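Local atomic coordinates of succinate dehydrogenase (Membrane anchor subunit) (PDB entry 7D6V), a protein that serves as the membrane anchor subunit of a mycobacterial succinate dehydrogenase, holding a membrane-embedded Rieske-type iron-sulfur cluster that probably passes electrons towards a quinone. Residues L112-Y115 with Y116-K119; I154-Y157 with F158-A162; L198-V201 with Y202-C206. One frame throughout, in Å; residues are numbered along the deposited sequence.

Contact 1 of 3, residues L112-Y115 with Y116-K119. With FES (Fe2/s2 (inorganic) cluster), chain J; PEV ((1S)-2-{[(2-aminoethoxy)(hydroxy)phosphoryl]oxy}-1-[(palmitoyloxy)methyl]ethyl stearate), chain I.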
loop_
_atom_site.group_PDB
_atom_site.type_symbol
_atom_site.label_atom_id
_atom_site.label_comp_id
_atom_site.label_asym_id
_atom_site.label_seq_id
_atom_site.Cartn_x
_atom_site.Cartn_y
_atom_site.Cartn_z
ATOM N N LEU C 112 -12.741 32.709 -13.151
ATOM C CA LEU C 112 -13.930 32.015 -12.678
ATOM C C LEU C 112 -13.929 30.550 -13.085
ATOM O O LEU C 112 -14.476 29.709 -12.364
ATOM C CB LEU C 112 -15.180 32.710 -13.208
ATOM C CG LEU C 112 -16.424 32.654 -12.327
ATOM C CD1 LEU C 112 -16.165 33.330 -10.996
ATOM C CD2 LEU C 112 -17.599 33.295 -13.040
ATOM N N THR C 113 -13.339 30.224 -14.231
ATOM C CA THR C 113 -13.251 28.841 -14.673
ATOM C C THR C 113 -11.953 28.173 -14.246
ATOM O O THR C 113 -11.753 26.994 -14.549
ATOM C CB THR C 113 -13.405 28.756 -16.195
ATOM O OG1 THR C 113 -12.476 29.643 -16.827
ATOM C CG2 THR C 113 -14.814 29.141 -16.604
ATOM N N CYS C 114 -11.093 28.898 -13.538
ATOM C CA CYS C 114 -9.836 28.329 -13.068
ATOM C C CYS C 114 -10.129 27.130 -12.172
ATOM O O CYS C 114 -11.060 27.162 -11.367
ATOM C CB CYS C 114 -9.023 29.374 -12.305
ATOM S SG CYS C 114 -7.775 28.685 -11.193
ATOM N N TYR C 115 -9.336 26.072 -12.310
ATOM C CA TYR C 115 -9.534 24.868 -11.515
ATOM C C TYR C 115 -9.325 25.139 -10.030
ATOM O O TYR C 115 -10.104 24.670 -9.195
ATOM C CB TYR C 115 -8.609 23.754 -12.008
ATOM C CG TYR C 115 -9.115 23.041 -13.246
ATOM C CD1 TYR C 115 -9.982 21.966 -13.142
ATOM C CD2 TYR C 115 -8.729 23.443 -14.514
ATOM C CE1 TYR C 115 -10.450 21.313 -14.254
ATOM C CE2 TYR C 115 -9.194 22.795 -15.637
ATOM C CZ TYR C 115 -10.056 21.730 -15.498
ATOM O OH TYR C 115 -10.527 21.071 -16.605
ATOM N N TYR C 116 -8.297 25.910 -9.673
ATOM C CA TYR C 116 -8.105 26.233 -8.263
ATOM C C TYR C 116 -9.261 27.062 -7.718
ATOM O O TYR C 116 -9.776 26.789 -6.629
ATOM C CB TYR C 116 -6.790 26.972 -8.033
ATOM C CG TYR C 116 -6.783 27.591 -6.657
ATOM C CD1 TYR C 116 -6.761 26.791 -5.523
ATOM C CD2 TYR C 116 -6.857 28.964 -6.488
ATOM C CE1 TYR C 116 -6.794 27.340 -4.266
ATOM C CE2 TYR C 116 -6.884 29.523 -5.232
ATOM C CZ TYR C 116 -6.848 28.706 -4.125
ATOM O OH TYR C 116 -6.871 29.256 -2.866
ATOM N N TYR C 117 -9.672 28.094 -8.455
ATOM C CA TYR C 117 -10.735 28.961 -7.964
ATOM C C TYR C 117 -12.047 28.208 -7.828
ATOM O O TYR C 117 -12.833 28.491 -6.918
ATOM C CB TYR C 117 -10.902 30.166 -8.885
ATOM C CG TYR C 117 -9.908 31.268 -8.623
ATOM C CD1 TYR C 117 -10.072 32.138 -7.558
ATOM C CD2 TYR C 117 -8.803 31.438 -9.438
ATOM C CE1 TYR C 117 -9.163 33.143 -7.315
ATOM C CE2 TYR C 117 -7.891 32.438 -9.204
ATOM C CZ TYR C 117 -8.075 33.289 -8.143
ATOM O OH TYR C 117 -7.163 34.288 -7.913
ATOM N N ARG C 118 -12.299 27.245 -8.716
ATOM C CA ARG C 118 -13.494 26.425 -8.585
ATOM C C ARG C 118 -13.491 25.670 -7.267
ATOM O O ARG C 118 -14.502 25.643 -6.564
ATOM C CB ARG C 118 -13.607 25.459 -9.761
ATOM C CG ARG C 118 -14.357 26.029 -10.941
ATOM C CD ARG C 118 -13.719 25.634 -12.245
ATOM N NE ARG C 118 -14.080 24.274 -12.622
ATOM C CZ ARG C 118 -13.530 23.611 -13.629
ATOM N NH1 ARG C 118 -12.592 24.185 -14.365
ATOM N NH2 ARG C 118 -13.919 22.377 -13.901
ATOM N N LYS C 119 -12.356 25.067 -6.906
ATOM C CA LYS C 119 -12.225 24.453 -5.590
ATOM C C LYS C 119 -12.544 25.451 -4.487
ATOM O O LYS C 119 -13.351 25.173 -3.588
ATOM C CB LYS C 119 -10.810 23.911 -5.407
ATOM C CG LYS C 119 -10.576 23.279 -4.053
ATOM C CD LYS C 119 -9.144 22.836 -3.871
ATOM C CE LYS C 119 -8.362 23.851 -3.076
ATOM N NZ LYS C 119 -8.740 23.809 -1.640
HETATM FE FE1 FES J . -6.151 27.843 -12.868
HETATM FE FE2 FES J . -5.958 27.637 -15.543
HETATM S S1 FES J . -6.452 26.050 -14.102
HETATM S S2 FES J . -5.584 29.409 -14.303
HETATM C C48 PEV I . -10.137 36.774 -8.706
HETATM C C47 PEV I . -11.492 37.153 -9.294
HETATM C C46 PEV I . -12.381 35.924 -9.433
HETATM C C45 PEV I . -13.009 35.564 -8.093
HETATM C C44 PEV I . -14.400 34.968 -8.265
HETATM C C43 PEV I . -14.863 34.242 -7.009
HETATM C C42 PEV I . -16.347 34.467 -6.770
HETATM C C41 PEV I . -17.155 33.242 -7.170
HETATM C C40 PEV I . -18.501 33.206 -6.465
HETATM C C39 PEV I . -19.606 32.828 -7.434
HETATM C C38 PEV I . -19.603 31.324 -7.667
HETATM C C37 PEV I . -20.462 30.609 -6.634
HETATM C C36 PEV I . -21.436 29.654 -7.299
HETATM C C35 PEV I . -20.901 28.229 -7.282
HETATM C C34 PEV I . -22.047 27.230 -7.298
HETATM C C33 PEV I . -23.044 27.562 -8.396
HETATM C C32 PEV I . -24.423 27.029 -8.046
HETATM C C31 PEV I . -24.640 25.651 -8.645
HETATM O O31 PEV I . -23.984 24.738 -8.278
HETATM O O2 PEV I . -25.616 25.465 -9.622
HETATM C C2 PEV I . -26.678 24.680 -9.178
HETATM C C1 PEV I . -26.472 23.261 -9.687
HETATM O O3P PEV I . -25.779 22.542 -8.708
HETATM P P PEV I . -26.505 21.229 -8.028
HETATM O O1P PEV I . -27.453 21.668 -6.941
HETATM O O2P PEV I . -25.451 20.321 -7.450
HETATM O O4P PEV I . -27.360 20.439 -9.191
HETATM C C4 PEV I . -28.743 20.632 -9.251
HETATM C C5 PEV I . -29.158 20.650 -10.721
HETATM N N6 PEV I . -30.425 21.337 -10.878
HETATM C C3 PEV I . -27.985 25.257 -9.713
HETATM O O3 PEV I . -27.969 26.633 -9.457
HETATM C C11 PEV I . -27.856 27.431 -10.600
HETATM O O11 PEV I . -28.694 27.396 -11.435
HETATM C C12 PEV I . -26.645 28.340 -10.780
HETATM C C13 PEV I . -27.045 29.753 -11.195
HETATM C C14 PEV I . -25.949 30.770 -10.894
HETATM C C15 PEV I . -24.579 30.312 -11.387
HETATM C C16 PEV I . -23.987 31.303 -12.384
HETATM C C17 PEV I . -22.484 31.525 -12.218
HETATM C C18 PEV I . -21.852 30.662 -11.126
HETATM C C19 PEV I . -20.683 29.816 -11.630
HETATM C C20 PEV I . -20.508 29.868 -13.147
HETATM C C21 PEV I . -19.102 29.455 -13.572
HETATM C C22 PEV I . -18.744 29.966 -14.965
HETATM C C23 PEV I . -19.013 28.951 -16.073
HETATM C C24 PEV I . -19.534 29.645 -17.326
HETATM C C25 PEV I . -18.410 30.261 -18.152
HETATM C C26 PEV I . -18.594 31.765 -18.332
#
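Cys114 and Tyr117 meet at the N-terminus of helix 115-124, where Cys114 is the N-cap residue and its sulfur is also a ligand of the two-iron, two-sulfur cluster. Tyr117 N points at Cys114 SG from 3.4 Å in a nearly straight capping bond (N-H...S 167°). The same sulfur binds the cluster iron FE1 at 2.5 Å, and His240 supplies another ligand to that iron. SG lies anti to the backbone N of Cys114 (chi1 159°), which turns it over the start of the helix and brings it beside the edge of the Tyr117 ring, a sulfur-aromatic contact.

The tight side of the turn is built by Arg118. Bends at chi2 and chi3 lay its guanidinium alongside Tyr115, pointing the same way. NH1 sits over the centre of the ring face, and Arg118 CZ is 4.2 Å from the Tyr115 centroid, a cation-pi contact with the two planes 37° apart. NH1 also donates to Thr113 O at 2.9 Å, with that oxygen close to the guanidinium plane, while NH2 is salt-bridged to Glu144. The bond to Thr113 O and the salt bridge hold the guanidinium over the ring. Tyr115 is held in turn by its hydroxyl, hydrogen-bonded to Glu229 of the iron-sulfur subunit, and turns an edge to the cluster sulfide S1.

The outer side is looser. Leu112 CB points away from the turn, and its methyls lie against the acyl chains of a bound phospholipid, CD1 3.6 Å from lipid C44. Lys119 adds little beyond its main chain: its side chain leads off, partly exposed. What it does contribute is a regular helical bond, Lys119 N to Tyr115 O, 3.2 Å long.

Contact 2 of 3, residues I154-Y157 with F158-A162. With FES (Fe2/s2 (inorganic) cluster), chain J.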
loop_
_atom_site.group_PDB
_atom_site.type_symbol
_atom_site.label_atom_id
_atom_site.label_comp_id
_atom_site.label_asym_id
_atom_site.label_seq_id
_atom_site.Cartn_x
_atom_site.Cartn_y
_atom_site.Cartn_z
ATOM N N ILE C 154 -14.806 24.862 -20.795
ATOM C CA ILE C 154 -14.244 25.699 -21.844
ATOM C C ILE C 154 -13.118 26.580 -21.305
ATOM O O ILE C 154 -12.808 27.614 -21.890
ATOM C CB ILE C 154 -15.324 26.544 -22.535
ATOM C CG1 ILE C 154 -15.996 27.475 -21.530
ATOM C CG2 ILE C 154 -16.347 25.654 -23.202
ATOM C CD1 ILE C 154 -17.079 28.330 -22.126
ATOM N N HIS C 155 -12.509 26.184 -20.188
ATOM C CA HIS C 155 -11.496 27.010 -19.545
ATOM C C HIS C 155 -10.283 27.247 -20.438
ATOM O O HIS C 155 -9.629 28.288 -20.322
ATOM C CB HIS C 155 -11.071 26.363 -18.230
ATOM C CG HIS C 155 -10.061 27.157 -17.469
ATOM N ND1 HIS C 155 -10.248 28.484 -17.149
ATOM C CD2 HIS C 155 -8.851 26.817 -16.973
ATOM C CE1 HIS C 155 -9.197 28.925 -16.484
ATOM N NE2 HIS C 155 -8.337 27.933 -16.363
ATOM N N ARG C 156 -9.961 26.303 -21.325
ATOM C CA ARG C 156 -8.780 26.457 -22.172
ATOM C C ARG C 156 -8.906 27.643 -23.122
ATOM O O ARG C 156 -7.899 28.260 -23.488
ATOM C CB ARG C 156 -8.528 25.167 -22.951
ATOM C CG ARG C 156 -9.706 24.695 -23.779
ATOM C CD ARG C 156 -9.427 23.349 -24.416
ATOM N NE ARG C 156 -9.439 22.277 -23.426
ATOM C CZ ARG C 156 -9.411 20.984 -23.724
ATOM N NH1 ARG C 156 -9.371 20.595 -24.988
ATOM N NH2 ARG C 156 -9.424 20.080 -22.759
ATOM N N TYR C 157 -10.128 27.998 -23.517
ATOM C CA TYR C 157 -10.297 29.138 -24.409
ATOM C C TYR C 157 -10.075 30.448 -23.667
ATOM O O TYR C 157 -9.471 31.386 -24.205
ATOM C CB TYR C 157 -11.676 29.086 -25.053
ATOM C CG TYR C 157 -11.783 27.957 -26.041
ATOM C CD1 TYR C 157 -11.617 28.176 -27.398
ATOM C CD2 TYR C 157 -12.018 26.663 -25.611
ATOM C CE1 TYR C 157 -11.697 27.139 -28.296
ATOM C CE2 TYR C 157 -12.099 25.625 -26.499
ATOM C CZ TYR C 157 -11.939 25.867 -27.838
ATOM O OH TYR C 157 -12.024 24.825 -28.723
ATOM N N PHE C 158 -10.530 30.522 -22.419
ATOM C CA PHE C 158 -10.181 31.665 -21.589
ATOM C C PHE C 158 -8.694 31.679 -21.277
ATOM O O PHE C 158 -8.122 32.747 -21.057
ATOM C CB PHE C 158 -11.016 31.656 -20.312
ATOM C CG PHE C 158 -12.485 31.774 -20.565
ATOM C CD1 PHE C 158 -12.996 32.876 -21.223
ATOM C CD2 PHE C 158 -13.354 30.776 -20.166
ATOM C CE1 PHE C 158 -14.343 32.985 -21.473
ATOM C CE2 PHE C 158 -14.702 30.882 -20.409
ATOM C CZ PHE C 158 -15.198 31.988 -21.062
ATOM N N PHE C 159 -8.048 30.514 -21.283
ATOM C CA PHE C 159 -6.594 30.466 -21.158
ATOM C C PHE C 159 -5.913 31.089 -22.371
ATOM O O PHE C 159 -4.943 31.841 -22.228
ATOM C CB PHE C 159 -6.143 29.020 -20.950
ATOM C CG PHE C 159 -4.683 28.796 -21.205
ATOM C CD1 PHE C 159 -3.731 29.279 -20.328
ATOM C CD2 PHE C 159 -4.264 28.092 -22.318
ATOM C CE1 PHE C 159 -2.396 29.071 -20.562
ATOM C CE2 PHE C 159 -2.930 27.884 -22.555
ATOM C CZ PHE C 159 -1.994 28.374 -21.678
ATOM N N TYR C 160 -6.407 30.793 -23.574
ATOM C CA TYR C 160 -5.868 31.440 -24.770
ATOM C C TYR C 160 -6.077 32.952 -24.719
ATOM O O TYR C 160 -5.168 33.738 -25.036
ATOM C CB TYR C 160 -6.519 30.863 -26.028
ATOM C CG TYR C 160 -6.523 29.355 -26.111
ATOM C CD1 TYR C 160 -5.452 28.607 -25.650
ATOM C CD2 TYR C 160 -7.601 28.678 -26.663
ATOM C CE1 TYR C 160 -5.458 27.232 -25.727
ATOM C CE2 TYR C 160 -7.616 27.304 -26.743
ATOM C CZ TYR C 160 -6.540 26.585 -26.276
ATOM O OH TYR C 160 -6.543 25.213 -26.353
ATOM N N ALA C 161 -7.277 33.375 -24.316
ATOM C CA ALA C 161 -7.553 34.800 -24.183
ATOM C C ALA C 161 -6.629 35.442 -23.157
ATOM O O ALA C 161 -6.167 36.573 -23.346
ATOM C CB ALA C 161 -9.016 35.017 -23.805
ATOM N N ALA C 162 -6.355 34.735 -22.060
ATOM C CA ALA C 162 -5.453 35.246 -21.040
ATOM C C ALA C 162 -4.028 35.349 -21.556
ATOM O O ALA C 162 -3.297 36.255 -21.155
ATOM C CB ALA C 162 -5.507 34.356 -19.801
HETATM FE FE1 FES J . -6.151 27.843 -12.868
HETATM FE FE2 FES J . -5.958 27.637 -15.543
HETATM S S1 FES J . -6.452 26.050 -14.102
HETATM S S2 FES J . -5.584 29.409 -14.303
#
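Tyr160 folds back over Arg156 and Tyr157 in the first turns of helix 155-175, just after Ile154 at the N-cap position. Starting at its base, Tyr160 CB rests 3.5 Å from Tyr157 O. The ring then spreads across the main chain of the preceding turn: Arg156 O sits over the middle of one face, 3.0 Å above the plane, while accepting the helical bond from Tyr160 N. CD2 comes within 3.5 Å of Tyr157 CA. Farther out, CE2 leads an edge-to-face pair, pointing at the face of the Tyr157 ring with the two planes 71° apart. Both tyrosines have CG anti to their own carbonyl carbon (chi1 -70° and -50°), which sends the two side chains the same way.

Round the helix, Phe158 CE2 packs on Ile154 CG1, next to the bound ubiquinone-1 that Ile154 touches. His155 CB points away from this packing; NE2 binds the cluster iron FE2 at 2.5 Å while ND1 is hydrogen-bonded to Thr113. The Arg156 guanidinium reaches out to salt bridges with Asp233, Asp237 and Glu229 of the iron-sulfur subunit. At the far end of Tyr160, the OH lies alongside the aliphatic part of Arg156, 3.9 Å from its CB.

Contact 3 of 3, residues L198-V201 with Y202-C206. With FES (Fe2/s2 (inorganic) cluster), chain J.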
loop_
_atom_site.group_PDB
_atom_site.type_symbol
_atom_site.label_atom_id
_atom_site.label_comp_id
_atom_site.label_asym_id
_atom_site.label_seq_id
_atom_site.Cartn_x
_atom_site.Cartn_y
_atom_site.Cartn_z
ATOM N N LEU C 198 4.753 38.019 -12.685
ATOM C CA LEU C 198 3.966 37.114 -11.853
ATOM C C LEU C 198 2.688 36.678 -12.558
ATOM O O LEU C 198 2.244 35.534 -12.401
ATOM C CB LEU C 198 3.658 37.780 -10.515
ATOM C CG LEU C 198 4.854 37.795 -9.563
ATOM C CD1 LEU C 198 4.575 38.655 -8.350
ATOM C CD2 LEU C 198 5.217 36.383 -9.148
ATOM N N LEU C 199 2.084 37.572 -13.345
ATOM C CA LEU C 199 0.925 37.192 -14.144
ATOM C C LEU C 199 1.294 36.131 -15.169
ATOM O O LEU C 199 0.527 35.193 -15.405
ATOM C CB LEU C 199 0.334 38.416 -14.837
ATOM C CG LEU C 199 -0.497 39.364 -13.977
ATOM C CD1 LEU C 199 -0.958 40.546 -14.806
ATOM C CD2 LEU C 199 -1.680 38.637 -13.375
ATOM N N TRP C 200 2.462 36.270 -15.796
ATOM C CA TRP C 200 2.920 35.243 -16.725
ATOM C C TRP C 200 3.122 33.911 -16.017
ATOM O O TRP C 200 2.776 32.855 -16.557
ATOM C CB TRP C 200 4.214 35.683 -17.405
ATOM C CG TRP C 200 4.012 36.429 -18.679
ATOM C CD1 TRP C 200 4.451 37.682 -18.966
ATOM C CD2 TRP C 200 3.334 35.962 -19.851
ATOM N NE1 TRP C 200 4.084 38.034 -20.238
ATOM C CE2 TRP C 200 3.398 36.994 -20.805
ATOM C CE3 TRP C 200 2.679 34.774 -20.186
ATOM C CZ2 TRP C 200 2.833 36.875 -22.069
ATOM C CZ3 TRP C 200 2.117 34.662 -21.439
ATOM C CH2 TRP C 200 2.197 35.705 -22.365
ATOM N N VAL C 201 3.692 33.940 -14.812
ATOM C CA VAL C 201 3.893 32.704 -14.057
ATOM C C VAL C 201 2.555 32.037 -13.762
ATOM O O VAL C 201 2.391 30.822 -13.934
ATOM C CB VAL C 201 4.680 32.987 -12.766
ATOM C CG1 VAL C 201 4.757 31.739 -11.908
ATOM C CG2 VAL C 201 6.070 33.486 -13.097
ATOM N N TYR C 202 1.574 32.827 -13.320
ATOM C CA TYR C 202 0.257 32.275 -13.019
ATOM C C TYR C 202 -0.412 31.712 -14.268
ATOM O O TYR C 202 -1.033 30.645 -14.222
ATOM C CB TYR C 202 -0.625 33.342 -12.377
ATOM C CG TYR C 202 -2.072 32.935 -12.259
ATOM C CD1 TYR C 202 -2.453 31.890 -11.430
ATOM C CD2 TYR C 202 -3.057 33.588 -12.981
ATOM C CE1 TYR C 202 -3.772 31.513 -11.322
ATOM C CE2 TYR C 202 -4.375 33.217 -12.879
ATOM C CZ TYR C 202 -4.729 32.181 -12.048
ATOM O OH TYR C 202 -6.047 31.814 -11.945
ATOM N N THR C 203 -0.301 32.420 -15.392
ATOM C CA THR C 203 -0.903 31.946 -16.632
ATOM C C THR C 203 -0.239 30.665 -17.123
ATOM O O THR C 203 -0.913 29.775 -17.652
ATOM C CB THR C 203 -0.825 33.038 -17.698
ATOM O OG1 THR C 203 -1.320 34.266 -17.155
ATOM C CG2 THR C 203 -1.652 32.666 -18.912
ATOM N N LEU C 204 1.077 30.550 -16.961
ATOM C CA LEU C 204 1.786 29.373 -17.442
ATOM C C LEU C 204 1.734 28.202 -16.472
ATOM O O LEU C 204 2.102 27.090 -16.859
ATOM C CB LEU C 204 3.243 29.720 -17.745
ATOM C CG LEU C 204 3.470 30.695 -18.899
ATOM C CD1 LEU C 204 4.951 30.828 -19.192
ATOM C CD2 LEU C 204 2.711 30.250 -20.134
ATOM N N SER C 205 1.289 28.411 -15.236
ATOM C CA SER C 205 1.066 27.305 -14.315
ATOM C C SER C 205 -0.350 26.747 -14.410
ATOM O O SER C 205 -0.733 25.916 -13.581
ATOM C CB SER C 205 1.373 27.739 -12.882
ATOM O OG SER C 205 0.414 28.659 -12.403
ATOM N N CYS C 206 -1.121 27.201 -15.393
ATOM C CA CYS C 206 -2.499 26.747 -15.558
ATOM C C CYS C 206 -2.608 25.254 -15.866
ATOM O O CYS C 206 -1.760 24.690 -16.558
ATOM C CB CYS C 206 -3.200 27.558 -16.652
ATOM S SG CYS C 206 -4.624 26.731 -17.397
HETATM FE FE1 FES J . -6.151 27.843 -12.868
HETATM FE FE2 FES J . -5.958 27.637 -15.543
HETATM S S1 FES J . -6.452 26.050 -14.102
HETATM S S2 FES J . -5.584 29.409 -14.303
#
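Thr203 and Leu199 mark the last full turns of helix 188-204, whose C-terminal end runs into a cluster-binding cysteine. Thr203 OG1 stands beside its own backbone N, anti to the carbonyl carbon (chi1 -50°), and from there bonds back to Leu199 O at 2.7 Å. Thr203 N donates to the same oxygen, and the two donors reach it from opposite faces of the carbonyl plane. The hydroxyl approaches well above that plane, off the lone pairs. One acceptor thus takes two bonds, and the hydroxyl is satisfied by the helix itself, as is common for threonine in membrane helices.

Trp200 and Leu204 pack more loosely, with Trp200 CE3 4.3 Å from Leu204 CG. The indole runs on to helix 155-175, where its NE1 is hydrogen-bonded to Thr170.

Tyr202 N bonds to Leu198 O, the first rung of the ladder across this turn, but its ring leaves the turn. CG is anti to the backbone N (chi1 170°), and the ring extends towards the cluster until Tyr202 OH lies 3.4 Å from the sulfide S2. The His240 ring lies nearly parallel to the Tyr202 ring.

At Ser205 the helix ends. Its N still bonds to Val201 O, and its OG turns back to Tyr202 O at 3.1 Å. OG is hydrogen-bonded to His240 as well. Next comes Cys206 at the N-cap of helix 207-215, its SG bound to the cluster iron FE2 at 2.5 Å.

Chemically, the turn that follows the helix supplies one iron ligand, Cys206, and the bond of Ser205 OG to His240 ND1 probably steadies another, while the capping bond that the Cys206 sulfur accepts would probably draw off some of its negative charge and so ease reduction of the cluster.

The three contacts follow one another along the chain and surround one cluster, their centres 13 to 14 Å apart. Contact 1 spans the turn from helix 104-112 into the start of helix 115-124, contact 2 lies at the start of helix 155-175, and contact 3 at the end of helix 188-204. Each iron takes one cysteine and one histidine: Cys114 with His240, and Cys206 with His155, unlike the classical Rieske centre with both cysteines on one iron. Thr113 OG1 probably hydrogen-bonds His155 ND1 (2.5 Å), joining contacts 1 and 2, while Phe159 packs against Thr203. Ubiquinone-1 beside contact 2 is consistent with an electron path through this cluster.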